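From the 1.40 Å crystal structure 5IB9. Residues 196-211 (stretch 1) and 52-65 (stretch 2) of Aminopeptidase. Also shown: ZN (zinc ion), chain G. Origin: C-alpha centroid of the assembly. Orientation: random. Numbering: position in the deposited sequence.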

# COMPACT_ATOMS: atom_id res chain seq x y z
N ALA A 196 6.15 24.94 -0.67
CA ALA A 196 5.55 23.62 -0.42
C ALA A 196 6.48 22.50 -0.87
O ALA A 196 7.16 22.59 -1.88
CB ALA A 196 4.19 23.49 -1.15
N GLU A 197 6.51 21.41 -0.09
CA GLU A 197 7.29 20.22 -0.46
C GLU A 197 6.54 18.97 0.05
O GLU A 197 5.79 19.04 1.01
CB GLU A 197 8.73 20.30 0.09
CG GLU A 197 8.77 20.82 1.54
CD GLU A 197 10.01 21.71 1.90
OE1 GLU A 197 10.69 21.42 2.91
OE2 GLU A 197 10.28 22.71 1.18
N VAL A 198 6.72 17.88 -0.68
CA VAL A 198 6.25 16.55 -0.28
C VAL A 198 7.52 15.82 0.17
O VAL A 198 8.56 15.97 -0.44
CB VAL A 198 5.53 15.86 -1.48
CG1 VAL A 198 5.39 14.36 -1.26
CG2 VAL A 198 4.12 16.48 -1.70
N LYS A 199 7.46 15.09 1.28
CA LYS A 199 8.67 14.40 1.82
C LYS A 199 8.13 13.09 2.34
O LYS A 199 6.98 13.03 2.82
CB LYS A 199 9.21 15.17 3.01
CG LYS A 199 8.04 15.55 3.93
CD LYS A 199 8.33 16.74 4.83
CE LYS A 199 7.40 16.69 6.06
NZ LYS A 199 6.00 17.20 5.84
N THR A 200 8.96 12.06 2.28
CA THR A 200 8.49 10.73 2.77
C THR A 200 8.68 10.68 4.26
O THR A 200 9.77 11.00 4.77
CB THR A 200 9.32 9.56 2.09
OG1 THR A 200 9.04 9.56 0.70
CG2 THR A 200 8.99 8.12 2.67
N LEU A 201 7.62 10.27 4.98
CA LEU A 201 7.69 10.17 6.43
C LEU A 201 7.35 8.72 6.82
O LEU A 201 6.91 7.90 6.00
CB LEU A 201 6.62 11.07 7.06
CG LEU A 201 6.71 12.58 6.79
CD1 LEU A 201 5.45 13.23 7.44
CD2 LEU A 201 7.99 13.10 7.37
N THR A 202 7.72 8.40 8.07
CA THR A 202 7.36 7.05 8.55
C THR A 202 6.50 7.24 9.81
O THR A 202 6.82 8.03 10.72
CB THR A 202 8.64 6.33 9.03
OG1 THR A 202 9.51 6.21 7.90
CG2 THR A 202 8.33 4.90 9.50
N SER A 203 5.39 6.59 9.79
CA SER A 203 4.56 6.48 10.99
C SER A 203 4.41 5.00 11.42
O SER A 203 5.12 4.10 10.88
CB SER A 203 3.19 7.14 10.67
OG SER A 203 2.24 7.15 11.77
N HIS A 204 3.61 4.77 12.43
CA HIS A 204 3.50 3.41 13.01
C HIS A 204 2.13 3.14 13.55
O HIS A 204 1.43 4.06 13.99
CB HIS A 204 4.44 3.30 14.20
CG HIS A 204 5.86 3.69 13.95
ND1 HIS A 204 6.32 5.01 13.88
CD2 HIS A 204 6.93 2.91 13.65
CE1 HIS A 204 7.60 5.00 13.53
NE2 HIS A 204 8.00 3.75 13.46
N ASN A 205 1.78 1.83 13.60
CA ASN A 205 0.65 1.33 14.40
C ASN A 205 1.23 0.53 15.56
O ASN A 205 2.23 -0.14 15.40
CB ASN A 205 -0.25 0.41 13.55
CG ASN A 205 -0.70 1.10 12.29
OD1 ASN A 205 -1.20 2.21 12.36
ND2 ASN A 205 -0.75 0.36 11.20
N VAL A 206 0.54 0.57 16.68
CA VAL A 206 0.97 -0.18 17.89
C VAL A 206 -0.12 -1.21 18.15
O VAL A 206 -1.29 -0.88 18.28
CB VAL A 206 1.11 0.73 19.12
CG1 VAL A 206 1.58 -0.22 20.27
CG2 VAL A 206 2.12 1.84 18.86
N ILE A 207 0.30 -2.49 18.18
CA ILE A 207 -0.70 -3.58 18.20
C ILE A 207 -0.43 -4.51 19.41
O ILE A 207 0.67 -5.08 19.54
CB ILE A 207 -0.61 -4.44 16.95
CG1 ILE A 207 -0.86 -3.61 15.70
CG2 ILE A 207 -1.65 -5.62 17.01
CD1 ILE A 207 0.28 -3.73 14.75
N ALA A 208 -1.41 -4.70 20.32
CA ALA A 208 -1.24 -5.53 21.55
C ALA A 208 -2.34 -6.56 21.50
O ALA A 208 -3.47 -6.24 21.35
CB ALA A 208 -1.43 -4.60 22.84
N THR A 209 -1.95 -7.83 21.58
CA THR A 209 -2.94 -8.92 21.36
C THR A 209 -3.04 -9.75 22.63
O THR A 209 -1.98 -10.17 23.14
CB THR A 209 -2.47 -9.76 20.19
OG1 THR A 209 -2.46 -8.97 18.98
CG2 THR A 209 -3.48 -10.94 20.01
N LYS A 210 -4.25 -10.00 23.04
CA LYS A 210 -4.55 -10.96 24.08
C LYS A 210 -5.09 -12.25 23.42
O LYS A 210 -6.17 -12.29 22.84
CB LYS A 210 -5.60 -10.38 25.04
CG LYS A 210 -5.72 -11.31 26.34
CD LYS A 210 -6.90 -10.93 27.17
CE LYS A 210 -6.81 -11.65 28.61
NZ LYS A 210 -7.22 -13.07 28.51
N LYS A 211 -4.29 -13.30 23.50
CA LYS A 211 -4.74 -14.59 23.04
C LYS A 211 -5.82 -15.18 23.96
O LYS A 211 -5.77 -14.99 25.10
CB LYS A 211 -3.55 -15.56 22.95
CG LYS A 211 -2.56 -15.21 21.88
CD LYS A 211 -1.16 -15.71 22.19
CE LYS A 211 -0.39 -16.08 20.93
NZ LYS A 211 0.83 -16.86 21.16
ZN ZN G . 9.94 3.19 13.28
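Stretch 2 (52-65) GYHVEVQPFQFEGY

Stretch 2 lies beside stretch 1 as an antiparallel β-strand neighbour. Stretch 1 is extended from Glu197 to Lys210, and stretch 2 runs as a strand through to Tyr65, with phi between -157° and -85° from Val55 onward. Gly52, by contrast, has phi/psi of 100/7 and closes a Schellman motif at the end of a helix. The N-to-C directions of the two strand axes make an angle of 146°, and the axes approach to 4.4 Å, so the pair is antiparallel with a marked twist.

The register is continuous from Val198 opposite Tyr65 to Ala208 opposite Val55, each step forward in one strand matching a step back in the other. CA-CA spacing supports the assignment: the CA atoms of Thr202 and Gln61 are 4.3 Å apart in a non-hydrogen-bonded pair, whereas those of Leu201 and Phe62 are 5.5 Å apart in a hydrogen-bonded one. Five hydrogen-bonded pairs each contribute two backbone bonds. At one end Gly64 N donates to Lys199 O at 2.7 Å and Lys199 N to Gly64 O at 3.0 Å; at the other, Ile207 N reaches Glu56 O at 2.8 Å and Glu56 N reaches Ile207 O at 2.9 Å. Leu201 N to Phe62 O, at 2.8 Å, is almost linear at 179°. Pro59 has no amide hydrogen to offer, but it faces His204 in a non-hydrogen-bonded pair, so the ladder loses no bond there; its CA instead makes a CA-H...O contact with Ser203 O at 3.3 Å.

Side chains alternate between two faces. One carries Leu201, Ser203, Asn205 and Ile207 with Phe60, Phe62 and Gln58. Leu201 CB stands 4.1 Å from the centroid of the Phe62 ring in an off-centre CH-pi contact, and Leu201 CD1 is 3.6 Å from Phe62 CZ. That same methyl lies 3.8 Å from Gly64 CA, where an ideal CB on Gly64 would come within 2.4 Å of Leu201 CD1, a clash. Ser203 CB packs 3.5 Å from Phe60 CZ, with Ser203 C over one face of the ring. Next along, Asn205 ND2 donates to Gln58 OE1 at 2.9 Å, so this buried amide pair adds a side-chain bond to the two backbone bonds of its bridge.

On the other face, Thr200 OG1 donates to Glu63 OE1 at 2.6 Å, and one water links Thr202 OG1 (2.8 Å) with Gln61 NE2 (2.9 Å). His204 CD2 lies 3.7 Å from Val57 CG1, while His204 NE2 binds ZN at 2.0 Å. Apolar packing follows, with Val206 CG1 3.6 Å from Val55 CG1 and Ala208 CB 3.9 Å from Tyr53 CD1. At the opposite end of the ladder, Val198 CG2 meets the edge of the Tyr65 ring, 4.0 Å from Tyr65 CD1. Beyond the last bridge at Ala208, a water accepts from His54 N at 2.9 Å and donates to Thr209 O at 2.7 Å.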

# COMPACT_ATOMS: atom_id res chain seq x y z
N GLY A 52 1.16 -6.52 30.67
CA GLY A 52 1.52 -7.87 30.34
C GLY A 52 1.42 -8.31 28.91
O GLY A 52 1.61 -9.46 28.60
N TYR A 53 1.13 -7.39 28.00
CA TYR A 53 1.02 -7.70 26.61
C TYR A 53 2.38 -7.77 25.85
O TYR A 53 3.29 -6.98 26.10
CB TYR A 53 0.16 -6.62 25.89
CG TYR A 53 -1.33 -6.71 26.26
CD1 TYR A 53 -2.21 -7.40 25.47
CD2 TYR A 53 -1.83 -6.01 27.37
CE1 TYR A 53 -3.54 -7.49 25.81
CE2 TYR A 53 -3.18 -6.14 27.73
CZ TYR A 53 -4.03 -6.90 26.97
OH TYR A 53 -5.39 -7.01 27.29
N HIS A 54 2.41 -8.70 24.95
CA HIS A 54 3.42 -8.65 23.85
C HIS A 54 2.89 -7.62 22.80
O HIS A 54 1.70 -7.61 22.41
CB HIS A 54 3.62 -10.06 23.27
CG HIS A 54 4.58 -10.10 22.12
ND1 HIS A 54 4.15 -10.22 20.82
CD2 HIS A 54 5.93 -10.05 22.09
CE1 HIS A 54 5.21 -10.24 20.03
NE2 HIS A 54 6.30 -10.12 20.77
N VAL A 55 3.81 -6.80 22.35
CA VAL A 55 3.36 -5.64 21.51
C VAL A 55 4.14 -5.71 20.21
O VAL A 55 5.32 -6.09 20.21
CB VAL A 55 3.69 -4.36 22.29
CG1 VAL A 55 3.35 -3.13 21.43
CG2 VAL A 55 2.84 -4.30 23.54
N GLU A 56 3.49 -5.43 19.10
CA GLU A 56 4.20 -5.24 17.85
C GLU A 56 4.01 -3.80 17.38
O GLU A 56 2.97 -3.17 17.63
CB GLU A 56 3.53 -6.11 16.78
CG GLU A 56 3.82 -7.62 17.21
CD GLU A 56 5.33 -8.12 17.06
OE1 GLU A 56 5.63 -9.23 17.57
OE2 GLU A 56 6.26 -7.43 16.52
N VAL A 57 5.01 -3.29 16.66
CA VAL A 57 4.96 -1.88 16.14
C VAL A 57 5.08 -2.04 14.65
O VAL A 57 6.12 -2.47 14.12
CB VAL A 57 6.01 -1.05 16.75
CG1 VAL A 57 5.97 0.36 16.13
CG2 VAL A 57 5.74 -0.83 18.26
N GLN A 58 4.04 -1.71 13.91
CA GLN A 58 4.06 -1.82 12.43
C GLN A 58 4.44 -0.47 11.81
O GLN A 58 3.69 0.46 11.95
CB GLN A 58 2.71 -2.32 11.93
CG GLN A 58 2.68 -2.46 10.35
CD GLN A 58 1.31 -2.58 9.82
OE1 GLN A 58 0.27 -2.28 10.47
NE2 GLN A 58 1.19 -3.08 8.63
N PRO A 59 5.59 -0.38 11.09
CA PRO A 59 5.99 0.91 10.47
C PRO A 59 5.32 1.02 9.17
O PRO A 59 5.02 -0.02 8.51
CB PRO A 59 7.53 0.77 10.30
CG PRO A 59 7.70 -0.76 10.00
CD PRO A 59 6.58 -1.48 10.82
N PHE A 60 5.18 2.26 8.65
CA PHE A 60 4.74 2.40 7.27
C PHE A 60 5.19 3.78 6.78
O PHE A 60 5.29 4.69 7.54
CB PHE A 60 3.20 2.22 7.04
CG PHE A 60 2.36 3.12 7.85
CD1 PHE A 60 1.99 4.44 7.43
CD2 PHE A 60 2.01 2.75 9.14
CE1 PHE A 60 1.24 5.25 8.31
CE2 PHE A 60 1.26 3.57 9.96
CZ PHE A 60 0.83 4.82 9.58
N GLN A 61 5.53 3.89 5.50
CA GLN A 61 5.87 5.21 4.98
C GLN A 61 4.67 5.82 4.30
O GLN A 61 3.78 5.12 3.78
CB GLN A 61 7.03 5.12 3.97
CG GLN A 61 8.35 4.76 4.66
CD GLN A 61 9.55 4.56 3.68
OE1 GLN A 61 9.39 4.69 2.46
NE2 GLN A 61 10.73 4.20 4.21
N PHE A 62 4.66 7.16 4.21
CA PHE A 62 3.63 7.87 3.48
C PHE A 62 4.25 9.19 3.12
O PHE A 62 5.30 9.60 3.65
CB PHE A 62 2.35 8.01 4.36
CG PHE A 62 2.50 8.96 5.48
CD1 PHE A 62 2.06 10.28 5.38
CD2 PHE A 62 3.17 8.58 6.68
CE1 PHE A 62 2.23 11.17 6.45
CE2 PHE A 62 3.36 9.42 7.73
CZ PHE A 62 2.91 10.75 7.65
N GLU A 63 3.55 9.88 2.22
CA GLU A 63 4.08 11.16 1.74
C GLU A 63 3.49 12.27 2.59
O GLU A 63 2.28 12.43 2.61
CB GLU A 63 3.72 11.31 0.23
CG GLU A 63 4.44 10.33 -0.71
CD GLU A 63 5.97 10.35 -0.57
OE1 GLU A 63 6.59 9.27 -0.26
OE2 GLU A 63 6.57 11.45 -0.76
N GLY A 64 4.33 13.01 3.29
CA GLY A 64 3.92 14.11 4.12
C GLY A 64 4.02 15.39 3.29
O GLY A 64 4.56 15.39 2.17
N TYR A 65 3.44 16.45 3.81
CA TYR A 65 3.44 17.73 3.08
C TYR A 65 3.96 18.80 4.01
O TYR A 65 3.49 18.92 5.14
CB TYR A 65 2.00 18.07 2.69
CG TYR A 65 1.81 19.30 1.80
CD1 TYR A 65 2.32 19.33 0.51
CD2 TYR A 65 1.08 20.40 2.25
CE1 TYR A 65 2.11 20.46 -0.33
CE2 TYR A 65 0.86 21.53 1.40
CZ TYR A 65 1.39 21.53 0.15
OH TYR A 65 1.18 22.65 -0.66
O HOH W 1 0.24 -10.53 24.63
O HOH W 2 11.06 4.08 7.11
O HOH W 3 11.04 3.51 14.86
O HOH W 4 11.09 3.76 11.78
O HOH W 5 10.89 4.99 11.81
O HOH W 6 11.11 4.88 13.66